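Local coordinates for protein glycosyltransferase Gtf1 (Streptococcus pneumoniae, PDB 4PQG) that belongs to the GT-B class of glycosyltransferases, with two Rossmann-like domains and an added extended beta-sheet domain, and binds UDP, at residues V35-L39 with I497-K502; I71-F77 with F208-F212; K220-L226 with T242-V248. The contacts are given in a common frame with arbitrary orientation. Residues are numbered along the deposited sequence.

All three contacts are built on or against the parallel sheet of the N-terminal Rossmann-like domain. Interaction 3 joins two neighbouring inner strands; interaction 1 covers the face carrying I225, centres about 16 Å apart, and the two touch where I225 CD1 lies 4.2 Å from W501 CZ3 and 4.2 Å from F36 CZ. Interaction 2 sits at the outermost strand 70-72, its centre about 17 Å from that of interaction 3 and about 27 Å from that of interaction 1, touching neither. Its helix 205-215 is followed in the chain by strand 223-226. The V248 side chain is about 6 Å from NAG and 11 Å from UDP, W501's about 10 Å from NAG, V35's about 13 Å from UDP.

Interaction 1. Residues V35-L39 with I497-K502; sequences VFRKL and ILEKWK
The last turn of helix 24-38 packs on the C-terminal helix 494-508, where 497-502 is regular helix (K502 N to L498 O 2.7 Å); V35 CA and L498 CA lie nearest, at 6.3 Å. V35 (chi1 t) points at the partner helix: its CG2 meets I497 CG2 at 3.9 Å, its CG1 sits 3.9 Å from CD2 of L498 (m, t) and 3.6 Å from W501 CD1. F36 (chi1 m) turns its edge to the face of the W501 indole (chi1 m, chi2 110°), a T-shaped pair with the F36 and six-membered W501 centroids 5.4 Å apart and planes at 80°. Strands 10-15 and 42-47 lie beneath the F36 ring. K38 CB is 3.7 Å from L498 CD2. L39 (m, t), whose N donates a hydrogen bond to V35 O (2.9 Å), leaves helical geometry (phi/psi -79/11) and wedges L39 CD1 against W501 CB, L498 O and K502 N, each at 3.8 Å, with L39 CG 4.0 Å from L498 CD2. The contact lays the C-terminal helix over the N-terminal domain, as in GT-B proteins. No hydrogen bond crosses the 376 Å² interface: cohesion is apolar and aromatic.

Interaction 2. Residues I71-F77 with F208-F212; sequences IWLYNHF and FVRAF
Residues 71-72 end an extended strand (I71 phi/psi -119/127), then the chain turns at L73 (-42/-50) into a short, weakly bonded helix, about 73-76. Opposite lie residues 208-212 of helix 205-215, with F212 N bonded to F208 O at 2.9 Å; L73 CA and F212 CA are nearest, at 7.2 Å. F208 and F212 (both chi1 t) carry most of the helix's side of the 436 Å² interface. L73 (t, p) enters between them: L73 CG is 3.8 Å from F208 CE2, L73 CD1 3.5 Å from F212 CB. F77 (chi1 m) also bridges the pair, with F77 CE2 3.3 Å from F208 CZ and F77 CZ 3.6 Å from F212 CB; the F77 and F208 planes are near parallel (29°, centroids 4.8 Å apart) but slid to barely overlap. Y74 CE1 reaches F208 CE2 at 3.5 Å. F212 turns its edge to the face of H76, centroids 4.9 Å apart, planes at 75°. E192 bonds Y74 OH, and S215 bonds H76 NE2. I71 of the strand itself packs on F212 (I71 CG2 to F212 CE1 3.7 Å). Y74, F77 and F208 form an aromatic cluster that joins the turn following the edge strand of a Rossmann-like sheet to helix 205-215.

Interaction 3. Residues K220-L226 with T242-V248; sequences KSDLVIL and TAHLAVV
Strands 223-226 and 244-248 run side by side in parallel, both extended (I225 phi/psi -110/120), their axes 4.6 Å apart at closest and crossing at -22°. The register pairs L223 with H244, V224 with L245, I225 with A246 and L226 with V247, at CA-CA distances of 4.7-4.9 Å. Five backbone hydrogen bonds link the strands: H244 N to D222 O (3.0 Å), V224 N to H244 O (2.8 Å), A246 N to V224 O (2.7 Å), L226 N to A246 O (2.9 Å) and V248 N to L226 O (3.1 Å). On the L223/I225 face, L223 (t, p) packs between the root of H244 (chi1 m) and the small methyl of A246, its CD1 3.9 Å from H244 CB and 4.0 Å from A246 CB; I225 CG1 closes the hollow over A246 CB at 4.2 Å. Past the last bridge, V248, whose CA-to-CB bond points sideways, meets I225 CG2 with its CG2 at 3.4 Å. On the other face V224 CG1 meets L245 CD1 at 4.1 Å; helix 233-240 covers this side, F237 touching both L226 and L245. The loop 220-222 packs beside T242-A243, just before the second strand (K220 CA to A243 CA 4.2 Å). With helix 233-240 between them, the strands form a beta-alpha-beta crossover unit, the building block of the Rossmann-like domains of the GT-B fold.

Interaction 1. Residues V35-L39 with I497-K502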
loop_
_atom_site.group_PDB
_atom_site.type_symbol
_atom_site.label_atom_id
_atom_site.label_comp_id
_atom_site.label_asym_id
_atom_site.label_seq_id
_atom_site.Cartn_x
_atom_site.Cartn_y
_atom_site.Cartn_z
ATOM N N VAL A 35 -0.007 4.497 -15.563
ATOM C CA VAL A 35 -0.570 4.034 -16.831
ATOM C C VAL A 35 -1.688 4.963 -17.314
ATOM O O VAL A 35 -1.731 5.338 -18.491
ATOM C CB VAL A 35 -1.136 2.602 -16.730
ATOM C CG1 VAL A 35 -1.987 2.279 -17.952
ATOM C CG2 VAL A 35 -0.013 1.581 -16.570
ATOM N N PHE A 36 -2.595 5.323 -16.411
ATOM C CA PHE A 36 -3.703 6.198 -16.765
ATOM C C PHE A 36 -3.230 7.581 -17.208
ATOM O O PHE A 36 -3.807 8.153 -18.134
ATOM C CB PHE A 36 -4.732 6.276 -15.642
ATOM C CG PHE A 36 -5.446 4.973 -15.385
ATOM C CD1 PHE A 36 -5.568 4.014 -16.386
ATOM C CD2 PHE A 36 -6.022 4.720 -14.146
ATOM C CE1 PHE A 36 -6.236 2.828 -16.160
ATOM C CE2 PHE A 36 -6.708 3.537 -13.914
ATOM C CZ PHE A 36 -6.815 2.585 -14.919
ATOM N N ARG A 37 -2.184 8.098 -16.567
ATOM C CA ARG A 37 -1.580 9.361 -16.973
ATOM C C ARG A 37 -1.037 9.278 -18.398
ATOM O O ARG A 37 -1.277 10.174 -19.220
ATOM C CB ARG A 37 -0.464 9.786 -16.013
ATOM C CG ARG A 37 -0.962 10.282 -14.668
ATOM C CD ARG A 37 0.110 11.032 -13.891
ATOM N NE ARG A 37 1.307 10.234 -13.641
ATOM C CZ ARG A 37 1.542 9.510 -12.545
ATOM N NH1 ARG A 37 0.667 9.460 -11.545
ATOM N NH2 ARG A 37 2.674 8.828 -12.458
ATOM N N LYS A 38 -0.322 8.194 -18.685
ATOM C CA LYS A 38 0.270 7.987 -20.000
ATOM C C LYS A 38 -0.796 7.879 -21.064
ATOM O O LYS A 38 -0.630 8.415 -22.157
ATOM C CB LYS A 38 1.128 6.723 -20.014
ATOM C CG LYS A 38 2.558 6.929 -19.561
ATOM C CD LYS A 38 3.243 5.578 -19.374
ATOM C CE LYS A 38 4.751 5.706 -19.261
ATOM N NZ LYS A 38 5.150 6.543 -18.104
ATOM N N LEU A 39 -1.884 7.176 -20.748
ATOM C CA LEU A 39 -2.987 7.019 -21.675
ATOM C C LEU A 39 -3.889 8.253 -21.718
ATOM O O LEU A 39 -4.976 8.209 -22.298
ATOM C CB LEU A 39 -3.802 5.768 -21.338
ATOM C CG LEU A 39 -3.153 4.403 -21.561
ATOM C CD1 LEU A 39 -4.037 3.315 -20.973
ATOM C CD2 LEU A 39 -2.866 4.136 -23.042
ATOM N N ILE A 497 1.942 -3.068 -21.433
ATOM C CA ILE A 497 0.846 -2.925 -20.453
ATOM C C ILE A 497 -0.179 -1.848 -20.839
ATOM O O ILE A 497 -1.378 -2.028 -20.622
ATOM C CB ILE A 497 1.364 -2.725 -19.005
ATOM C CG1 ILE A 497 0.411 -3.350 -17.984
ATOM C CG2 ILE A 497 1.551 -1.251 -18.673
ATOM C CD1 ILE A 497 0.222 -4.835 -18.145
ATOM N N LEU A 498 0.310 -0.752 -21.422
ATOM C CA LEU A 498 -0.524 0.342 -21.925
ATOM C C LEU A 498 -1.566 -0.157 -22.909
ATOM O O LEU A 498 -2.725 0.269 -22.866
ATOM C CB LEU A 498 0.341 1.412 -22.595
ATOM C CG LEU A 498 1.293 2.178 -21.676
ATOM C CD1 LEU A 498 2.352 2.937 -22.463
ATOM C CD2 LEU A 498 0.521 3.120 -20.764
ATOM N N GLU A 499 -1.141 -1.063 -23.787
ATOM C CA GLU A 499 -2.027 -1.668 -24.774
ATOM C C GLU A 499 -3.074 -2.549 -24.124
ATOM O O GLU A 499 -4.207 -2.620 -24.599
ATOM C CB GLU A 499 -1.224 -2.471 -25.806
ATOM C CG GLU A 499 -0.517 -1.601 -26.835
ATOM C CD GLU A 499 -1.489 -0.720 -27.605
ATOM O OE1 GLU A 499 -2.513 -1.243 -28.105
ATOM O OE2 GLU A 499 -1.238 0.502 -27.695
ATOM N N LYS A 500 -2.699 -3.226 -23.041
ATOM C CA LYS A 500 -3.658 -4.063 -22.323
ATOM C C LYS A 500 -4.729 -3.184 -21.683
ATOM O O LYS A 500 -5.917 -3.501 -21.742
ATOM C CB LYS A 500 -2.969 -4.938 -21.271
ATOM C CG LYS A 500 -1.940 -5.895 -21.855
ATOM C CD LYS A 500 -1.446 -6.920 -20.841
ATOM C CE LYS A 500 -0.194 -7.629 -21.336
ATOM N NZ LYS A 500 -0.457 -8.477 -22.535
ATOM N N TRP A 501 -4.303 -2.071 -21.092
ATOM C CA TRP A 501 -5.233 -1.134 -20.448
ATOM C C TRP A 501 -6.076 -0.419 -21.472
ATOM O O TRP A 501 -7.309 -0.427 -21.381
ATOM C CB TRP A 501 -4.490 -0.161 -19.529
ATOM C CG TRP A 501 -4.178 -0.769 -18.169
ATOM C CD1 TRP A 501 -2.936 -1.138 -17.664
ATOM C CD2 TRP A 501 -5.133 -1.104 -17.102
ATOM N NE1 TRP A 501 -3.053 -1.655 -16.403
ATOM C CE2 TRP A 501 -4.340 -1.673 -16.007
ATOM C CE3 TRP A 501 -6.515 -0.997 -16.954
ATOM C CZ2 TRP A 501 -4.923 -2.096 -14.817
ATOM C CZ3 TRP A 501 -7.095 -1.436 -15.753
ATOM C CH2 TRP A 501 -6.317 -1.974 -14.714
ATOM N N LYS A 502 -5.419 0.163 -22.471
ATOM C CA LYS A 502 -6.097 0.770 -23.615
ATOM C C LYS A 502 -7.179 -0.162 -24.157
ATOM O O LYS A 502 -8.333 0.245 -24.276
ATOM C CB LYS A 502 -5.082 1.131 -24.705
ATOM C CG LYS A 502 -5.560 2.132 -25.744
ATOM C CD LYS A 502 -4.412 2.525 -26.665
ATOM C CE LYS A 502 -4.897 3.183 -27.949
ATOM N NZ LYS A 502 -5.401 4.569 -27.727
#

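Interaction 2. Residues I71-F77 with F208-F212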
loop_
_atom_site.group_PDB
_atom_site.type_symbol
_atom_site.label_atom_id
_atom_site.label_comp_id
_atom_site.label_asym_id
_atom_site.label_seq_id
_atom_site.Cartn_x
_atom_site.Cartn_y
_atom_site.Cartn_z
ATOM N N ILE A 71 -8.670 11.356 -4.342
ATOM C CA ILE A 71 -9.886 11.657 -3.568
ATOM C C ILE A 71 -9.793 11.012 -2.180
ATOM O O ILE A 71 -9.500 9.815 -2.059
ATOM C CB ILE A 71 -11.167 11.163 -4.273
ATOM C CG1 ILE A 71 -11.435 12.016 -5.522
ATOM C CG2 ILE A 71 -12.362 11.268 -3.323
ATOM C CD1 ILE A 71 -12.567 11.535 -6.411
ATOM N N TRP A 72 -9.989 11.820 -1.144
ATOM C CA TRP A 72 -10.106 11.324 0.215
ATOM C C TRP A 72 -11.539 11.477 0.596
ATOM O O TRP A 72 -12.104 12.572 0.480
ATOM C CB TRP A 72 -9.175 12.075 1.173
ATOM C CG TRP A 72 -9.273 11.612 2.620
ATOM C CD1 TRP A 72 -9.479 10.314 3.097
ATOM C CD2 TRP A 72 -9.185 12.443 3.825
ATOM N NE1 TRP A 72 -9.524 10.294 4.467
ATOM C CE2 TRP A 72 -9.349 11.534 4.966
ATOM C CE3 TRP A 72 -9.004 13.798 4.063
ATOM C CZ2 TRP A 72 -9.315 11.986 6.274
ATOM C CZ3 TRP A 72 -8.964 14.238 5.390
ATOM C CH2 TRP A 72 -9.138 13.355 6.466
ATOM N N LEU A 73 -12.167 10.367 0.984
ATOM C CA LEU A 73 -13.594 10.350 1.314
ATOM C C LEU A 73 -14.059 11.561 2.156
ATOM O O LEU A 73 -15.050 12.234 1.815
ATOM C CB LEU A 73 -13.957 9.027 2.012
ATOM C CG LEU A 73 -15.322 8.899 2.714
ATOM C CD1 LEU A 73 -16.476 8.919 1.709
ATOM C CD2 LEU A 73 -15.383 7.636 3.571
ATOM N N TYR A 74 -13.353 11.842 3.247
ATOM C CA TYR A 74 -13.830 12.829 4.237
ATOM C C TYR A 74 -13.676 14.283 3.753
ATOM O O TYR A 74 -14.431 15.164 4.134
ATOM C CB TYR A 74 -13.148 12.588 5.594
ATOM C CG TYR A 74 -13.526 11.239 6.177
ATOM C CD1 TYR A 74 -14.662 11.107 6.977
ATOM C CD2 TYR A 74 -12.762 10.087 5.898
ATOM C CE1 TYR A 74 -15.028 9.877 7.506
ATOM C CE2 TYR A 74 -13.112 8.851 6.415
ATOM C CZ TYR A 74 -14.257 8.754 7.205
ATOM O OH TYR A 74 -14.658 7.556 7.711
ATOM N N ASN A 75 -12.688 14.503 2.899
ATOM C CA ASN A 75 -12.396 15.812 2.288
ATOM C C ASN A 75 -13.341 16.158 1.120
ATOM O O ASN A 75 -13.570 17.344 0.818
ATOM C CB ASN A 75 -10.936 15.781 1.777
ATOM C CG ASN A 75 -10.593 16.966 0.905
ATOM O OD1 ASN A 75 -10.478 16.835 -0.312
ATOM N ND2 ASN A 75 -10.466 18.141 1.518
ATOM N N HIS A 76 -13.883 15.117 0.484
ATOM C CA HIS A 76 -14.610 15.214 -0.787
ATOM C C HIS A 76 -15.840 16.064 -0.715
ATOM O O HIS A 76 -16.176 16.753 -1.684
ATOM C CB HIS A 76 -14.996 13.825 -1.293
ATOM C CG HIS A 76 -15.809 13.836 -2.568
ATOM N ND1 HIS A 76 -15.275 14.140 -3.764
ATOM C CD2 HIS A 76 -17.155 13.555 -2.796
ATOM C CE1 HIS A 76 -16.233 14.062 -4.714
ATOM N NE2 HIS A 76 -17.380 13.699 -4.118
ATOM N N PHE A 77 -16.506 16.030 0.435
ATOM C CA PHE A 77 -17.698 16.819 0.666
ATOM C C PHE A 77 -17.400 18.292 0.954
ATOM O O PHE A 77 -18.320 19.071 1.173
ATOM C CB PHE A 77 -18.502 16.227 1.830
ATOM C CG PHE A 77 -18.922 14.794 1.624
ATOM C CD1 PHE A 77 -20.106 14.493 0.968
ATOM C CD2 PHE A 77 -18.147 13.747 2.121
ATOM C CE1 PHE A 77 -20.519 13.173 0.789
ATOM C CE2 PHE A 77 -18.545 12.422 1.947
ATOM C CZ PHE A 77 -19.738 12.133 1.282
ATOM N N PHE A 208 -22.898 6.945 4.670
ATOM C CA PHE A 208 -22.009 8.040 4.345
ATOM C C PHE A 208 -21.273 7.754 3.032
ATOM O O PHE A 208 -21.217 8.611 2.129
ATOM C CB PHE A 208 -21.019 8.222 5.509
ATOM C CG PHE A 208 -20.052 9.363 5.336
ATOM C CD1 PHE A 208 -20.502 10.668 5.178
ATOM C CD2 PHE A 208 -18.683 9.132 5.400
ATOM C CE1 PHE A 208 -19.605 11.719 5.065
ATOM C CE2 PHE A 208 -17.787 10.179 5.298
ATOM C CZ PHE A 208 -18.245 11.475 5.131
ATOM N N VAL A 209 -20.733 6.541 2.917
ATOM C CA VAL A 209 -20.066 6.111 1.679
ATOM C C VAL A 209 -21.062 6.063 0.512
ATOM O O VAL A 209 -20.702 6.400 -0.608
ATOM C CB VAL A 209 -19.336 4.755 1.872
ATOM C CG1 VAL A 209 -18.831 4.197 0.548
ATOM C CG2 VAL A 209 -18.170 4.951 2.843
ATOM N N ARG A 210 -22.301 5.662 0.779
ATOM C CA ARG A 210 -23.341 5.710 -0.264
ATOM C C ARG A 210 -23.508 7.127 -0.821
ATOM O O ARG A 210 -23.508 7.321 -2.039
ATOM C CB ARG A 210 -24.679 5.167 0.244
ATOM C CG ARG A 210 -25.618 4.809 -0.892
ATOM C CD ARG A 210 -26.988 4.401 -0.392
ATOM N NE ARG A 210 -26.959 3.072 0.212
ATOM C CZ ARG A 210 -26.818 1.924 -0.463
ATOM N NH1 ARG A 210 -26.672 1.915 -1.788
ATOM N NH2 ARG A 210 -26.815 0.770 0.201
ATOM N N ALA A 211 -23.634 8.101 0.082
ATOM C CA ALA A 211 -23.771 9.513 -0.279
ATOM C C ALA A 211 -22.579 9.979 -1.085
ATOM O O ALA A 211 -22.720 10.724 -2.063
ATOM C CB ALA A 211 -23.920 10.368 0.978
ATOM N N PHE A 212 -21.391 9.552 -0.659
ATOM C CA PHE A 212 -20.187 9.799 -1.421
ATOM C C PHE A 212 -20.298 9.237 -2.853
ATOM O O PHE A 212 -20.089 9.964 -3.845
ATOM C CB PHE A 212 -18.969 9.190 -0.729
ATOM C CG PHE A 212 -17.757 9.156 -1.619
ATOM C CD1 PHE A 212 -17.016 10.312 -1.842
ATOM C CD2 PHE A 212 -17.394 7.988 -2.267
ATOM C CE1 PHE A 212 -15.913 10.292 -2.690
ATOM C CE2 PHE A 212 -16.295 7.956 -3.120
ATOM C CZ PHE A 212 -15.554 9.117 -3.331
#

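Interaction 3. Residues K220-L226 with T242-V248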
loop_
_atom_site.group_PDB
_atom_site.type_symbol
_atom_site.label_atom_id
_atom_site.label_comp_id
_atom_site.label_asym_id
_atom_site.label_seq_id
_atom_site.Cartn_x
_atom_site.Cartn_y
_atom_site.Cartn_z
ATOM N N LYS A 220 -22.718 5.709 -17.316
ATOM C CA LYS A 220 -22.560 4.379 -17.874
ATOM C C LYS A 220 -21.152 4.165 -18.452
ATOM O O LYS A 220 -20.642 3.057 -18.417
ATOM C CB LYS A 220 -23.632 4.118 -18.932
ATOM C CG LYS A 220 -23.922 2.649 -19.183
ATOM C CD LYS A 220 -24.761 2.462 -20.448
ATOM C CE LYS A 220 -24.546 1.086 -21.074
ATOM N NZ LYS A 220 -23.132 0.890 -21.527
ATOM N N SER A 221 -20.516 5.225 -18.949
ATOM C CA SER A 221 -19.176 5.104 -19.522
ATOM C C SER A 221 -18.049 5.166 -18.478
ATOM O O SER A 221 -16.874 5.060 -18.830
ATOM C CB SER A 221 -18.943 6.143 -20.624
ATOM O OG SER A 221 -18.859 7.456 -20.096
ATOM N N ASP A 222 -18.401 5.331 -17.205
ATOM C CA ASP A 222 -17.390 5.299 -16.133
ATOM C C ASP A 222 -17.029 3.877 -15.753
ATOM O O ASP A 222 -17.819 2.947 -15.967
ATOM C CB ASP A 222 -17.877 6.050 -14.894
ATOM C CG ASP A 222 -17.894 7.541 -15.093
ATOM O OD1 ASP A 222 -17.058 8.064 -15.868
ATOM O OD2 ASP A 222 -18.745 8.189 -14.470
ATOM N N LEU A 223 -15.831 3.722 -15.196
ATOM C CA LEU A 223 -15.379 2.464 -14.627
ATOM C C LEU A 223 -14.979 2.641 -13.151
ATOM O O LEU A 223 -14.183 3.519 -12.806
ATOM C CB LEU A 223 -14.185 1.919 -15.422
ATOM C CG LEU A 223 -13.540 0.581 -14.999
ATOM C CD1 LEU A 223 -14.548 -0.568 -14.910
ATOM C CD2 LEU A 223 -12.384 0.215 -15.926
ATOM N N VAL A 224 -15.541 1.796 -12.297
ATOM C CA VAL A 224 -15.143 1.733 -10.887
ATOM C C VAL A 224 -14.287 0.475 -10.714
ATOM O O VAL A 224 -14.726 -0.640 -11.011
ATOM C CB VAL A 224 -16.372 1.734 -9.945
ATOM C CG1 VAL A 224 -15.955 1.549 -8.487
ATOM C CG2 VAL A 224 -17.150 3.039 -10.116
ATOM N N ILE A 225 -13.056 0.680 -10.267
ATOM C CA ILE A 225 -12.143 -0.413 -9.981
ATOM C C ILE A 225 -11.953 -0.495 -8.470
ATOM O O ILE A 225 -11.476 0.452 -7.829
ATOM C CB ILE A 225 -10.789 -0.221 -10.674
ATOM C CG1 ILE A 225 -10.998 -0.050 -12.189
ATOM C CG2 ILE A 225 -9.847 -1.375 -10.348
ATOM C CD1 ILE A 225 -9.743 0.259 -12.970
ATOM N N LEU A 226 -12.315 -1.645 -7.932
ATOM C CA LEU A 226 -12.275 -1.882 -6.505
ATOM C C LEU A 226 -11.045 -2.695 -6.074
ATOM O O LEU A 226 -10.931 -3.891 -6.367
ATOM C CB LEU A 226 -13.557 -2.592 -6.097
ATOM C CG LEU A 226 -13.894 -2.781 -4.622
ATOM C CD1 LEU A 226 -13.869 -1.451 -3.893
ATOM C CD2 LEU A 226 -15.276 -3.423 -4.535
ATOM N N THR A 242 -24.741 1.448 -12.120
ATOM C CA THR A 242 -25.058 2.400 -13.187
ATOM C C THR A 242 -23.836 2.718 -14.041
ATOM O O THR A 242 -23.980 3.251 -15.133
ATOM C CB THR A 242 -25.707 3.714 -12.677
ATOM O OG1 THR A 242 -24.861 4.344 -11.702
ATOM C CG2 THR A 242 -27.088 3.441 -12.071
ATOM N N ALA A 243 -22.643 2.387 -13.545
ATOM C CA ALA A 243 -21.418 2.491 -14.330
ATOM C C ALA A 243 -20.965 1.084 -14.732
ATOM O O ALA A 243 -21.798 0.230 -15.038
ATOM C CB ALA A 243 -20.327 3.210 -13.536
ATOM N N HIS A 244 -19.651 0.860 -14.759
ATOM C CA HIS A 244 -19.100 -0.492 -14.831
ATOM C C HIS A 244 -18.282 -0.738 -13.598
ATOM O O HIS A 244 -17.707 0.193 -13.043
ATOM C CB HIS A 244 -18.236 -0.679 -16.069
ATOM C CG HIS A 244 -18.956 -0.380 -17.366
ATOM N ND1 HIS A 244 -19.685 -1.307 -18.024
ATOM C CD2 HIS A 244 -19.057 0.800 -18.104
ATOM C CE1 HIS A 244 -20.218 -0.750 -19.136
ATOM N NE2 HIS A 244 -19.827 0.535 -19.187
ATOM N N LEU A 245 -18.227 -1.998 -13.176
ATOM C CA LEU A 245 -17.566 -2.392 -11.947
ATOM C C LEU A 245 -16.520 -3.472 -12.230
ATOM O O LEU A 245 -16.835 -4.536 -12.766
ATOM C CB LEU A 245 -18.596 -2.900 -10.923
ATOM C CG LEU A 245 -18.048 -3.429 -9.592
ATOM C CD1 LEU A 245 -17.355 -2.320 -8.810
ATOM C CD2 LEU A 245 -19.134 -4.087 -8.760
ATOM N N ALA A 246 -15.274 -3.184 -11.871
ATOM C CA ALA A 246 -14.195 -4.167 -11.939
ATOM C C ALA A 246 -13.660 -4.404 -10.528
ATOM O O ALA A 246 -13.621 -3.474 -9.711
ATOM C CB ALA A 246 -13.087 -3.678 -12.865
ATOM N N VAL A 247 -13.297 -5.652 -10.238
ATOM C CA VAL A 247 -12.683 -6.028 -8.953
ATOM C C VAL A 247 -11.284 -6.565 -9.242
ATOM O O VAL A 247 -11.119 -7.513 -10.026
ATOM C CB VAL A 247 -13.513 -7.085 -8.192
ATOM C CG1 VAL A 247 -12.725 -7.690 -7.019
ATOM C CG2 VAL A 247 -14.838 -6.490 -7.728
ATOM N N VAL A 248 -10.279 -5.940 -8.636
ATOM C CA VAL A 248 -8.912 -6.424 -8.776
ATOM C C VAL A 248 -8.613 -7.418 -7.662
ATOM O O VAL A 248 -8.858 -7.125 -6.482
ATOM C CB VAL A 248 -7.897 -5.276 -8.746
ATOM C CG1 VAL A 248 -6.481 -5.791 -8.952
ATOM C CG2 VAL A 248 -8.221 -4.272 -9.833
#